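Local coordinates for TlmII (Streptoalloteichus hindustanus, PDB 4HVM), which takes part in tallysomycin biosynthesis and, being related to the condensation domains of nonribosomal peptide synthetases, probably handles phosphopantetheine-linked substrates, at residues Gln228-Pro233 / Gln456-Pro461. Residues are numbered along the deposited sequence; the frame is centred on the assembly and turned at random.
Sequences QALTEP and QAVADP
The two helix ends that press A229 and L230 against A457 and V458 are each closed by a backbone bond: E232 N donates to Q228 O at 2.8 Å, and D460 N to Q456 O, also at 2.8 Å. At E232 and D460 the chain leaves helical geometry, so the meeting takes place on the final turns of both helices. The backbones come close, with L230 CA 6.0 Å from V458 CA. Everything that passes between the two segments is apolar. A229 points its CB toward the other helix, where it meets both methyls of V458, 3.7 Å from CG1 and 4.1 Å from CG2. V458 holds CG1 anti to its backbone N (chi1 177°) and CG2 anti to its carbonyl carbon; this turns CG2 to L230 as well, where it rests 4.3 Å from CB. L230 starts off alongside the other helix and only its end closes in: with CG anti to N (chi1 -175°), its CD1 lies 3.8 Å from A457 CB. That Leu-Ala pair is the buried side, and F314 of helix 314-330 touches both members, while A244 and M245 of helix 241-255 also pack on L230. A229 and V458 make the more open side. In helix 445-459, the Q456 amide reaches on to the end of its helix, where NE2 gives D460 O a weak bond, 3.4 Å long at 145°. P461 then ties the departing chain to R315 by backbone hydrogen bonding. Helices 224-231 and 445-459 follow strands 216-223 and 427-434, neighbours in an antiparallel pairing at one edge of the six-stranded mixed sheet, and their C-terminal turns meet here as plain apolar packing of Ala, Leu and Val side chains in the second half of a condensation-type, chloramphenicol acetyltransferase-like fold.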
loop_
_atom_site.group_PDB
_atom_site.type_symbol
_atom_site.label_atom_id
_atom_site.label_comp_id
_atom_site.label_asym_id
_atom_site.label_seq_id
_atom_site.Cartn_x
_atom_site.Cartn_y
_atom_site.Cartn_z
ATOM N N GLN A 228 -4.049 10.462 16.269
ATOM C CA GLN A 228 -4.910 9.524 16.982
ATOM C C GLN A 228 -6.305 10.096 17.220
ATOM O O GLN A 228 -7.306 9.418 16.990
ATOM C CB GLN A 228 -4.266 9.097 18.302
ATOM C CG GLN A 228 -3.044 8.223 18.120
ATOM C CD GLN A 228 -3.357 6.965 17.339
ATOM O OE1 GLN A 228 -4.418 6.362 17.508
ATOM N NE2 GLN A 228 -2.436 6.566 16.469
ATOM N N ALA A 229 -6.365 11.346 17.667
ATOM C CA ALA A 229 -7.640 11.993 17.953
ATOM C C ALA A 229 -8.469 12.144 16.683
ATOM O O ALA A 229 -9.698 12.181 16.730
ATOM C CB ALA A 229 -7.415 13.342 18.599
ATOM N N LEU A 230 -7.781 12.230 15.550
ATOM C CA LEU A 230 -8.435 12.348 14.254
ATOM C C LEU A 230 -8.851 10.974 13.739
ATOM O O LEU A 230 -9.978 10.783 13.281
ATOM C CB LEU A 230 -7.496 13.015 13.249
ATOM C CG LEU A 230 -8.072 13.319 11.868
ATOM C CD1 LEU A 230 -9.024 14.495 11.950
ATOM C CD2 LEU A 230 -6.956 13.595 10.878
ATOM N N THR A 231 -7.930 10.020 13.826
ATOM C CA THR A 231 -8.169 8.666 13.341
ATOM C C THR A 231 -9.192 7.923 14.190
ATOM O O THR A 231 -10.254 7.535 13.698
ATOM C CB THR A 231 -6.864 7.846 13.299
ATOM O OG1 THR A 231 -5.989 8.384 12.297
ATOM C CG2 THR A 231 -7.164 6.380 12.991
ATOM N N GLU A 232 -8.866 7.726 15.464
ATOM C CA GLU A 232 -9.747 7.011 16.377
ATOM C C GLU A 232 -11.038 7.785 16.616
ATOM O O GLU A 232 -11.017 8.893 17.156
ATOM C CB GLU A 232 -9.038 6.727 17.703
ATOM N N PRO A 233 -12.168 7.202 16.198
ATOM C CA PRO A 233 -13.492 7.801 16.381
ATOM C C PRO A 233 -14.557 6.736 16.623
ATOM O O PRO A 233 -14.186 5.614 16.971
ATOM C CB PRO A 233 -13.736 8.515 15.049
ATOM N N GLN A 456 -8.664 21.833 13.465
ATOM C CA GLN A 456 -10.065 22.193 13.624
ATOM C C GLN A 456 -10.931 20.958 13.851
ATOM O O GLN A 456 -11.834 20.972 14.687
ATOM C CB GLN A 456 -10.557 22.955 12.394
ATOM C CG GLN A 456 -11.994 23.417 12.491
ATOM C CD GLN A 456 -12.209 24.387 13.630
ATOM O OE1 GLN A 456 -11.834 25.557 13.543
ATOM N NE2 GLN A 456 -12.818 23.908 14.708
ATOM N N ALA A 457 -10.648 19.890 13.110
ATOM C CA ALA A 457 -11.449 18.671 13.192
ATOM C C ALA A 457 -11.396 18.025 14.573
ATOM O O ALA A 457 -12.357 17.388 15.005
ATOM C CB ALA A 457 -11.017 17.674 12.128
ATOM N N VAL A 458 -10.272 18.188 15.260
ATOM C CA VAL A 458 -10.116 17.643 16.600
ATOM C C VAL A 458 -10.697 18.603 17.634
ATOM O O VAL A 458 -11.319 18.177 18.610
ATOM C CB VAL A 458 -8.635 17.359 16.920
ATOM C CG1 VAL A 458 -8.483 16.848 18.343
ATOM C CG2 VAL A 458 -8.062 16.361 15.925
ATOM N N ALA A 459 -10.504 19.899 17.407
ATOM C CA ALA A 459 -11.002 20.920 18.322
ATOM C C ALA A 459 -12.522 20.944 18.362
ATOM O O ALA A 459 -13.120 20.855 19.434
ATOM C CB ALA A 459 -10.473 22.281 17.927
ATOM N N ASP A 460 -13.137 21.069 17.188
ATOM C CA ASP A 460 -14.591 21.113 17.066
ATOM C C ASP A 460 -15.034 20.634 15.684
ATOM O O ASP A 460 -15.056 21.407 14.725
ATOM C CB ASP A 460 -15.108 22.531 17.321
ATOM C CG ASP A 460 -16.611 22.577 17.558
ATOM O OD1 ASP A 460 -17.294 21.546 17.374
ATOM O OD2 ASP A 460 -17.110 23.660 17.928
ATOM N N PRO A 461 -15.404 19.352 15.583
ATOM C CA PRO A 461 -15.812 18.768 14.302
ATOM C C PRO A 461 -17.134 19.334 13.780
ATOM O O PRO A 461 -17.513 19.032 12.650
ATOM C CB PRO A 461 -15.956 17.280 14.628
ATOM C CG PRO A 461 -16.220 17.235 16.094
ATOM C CD PRO A 461 -15.432 18.367 16.678
#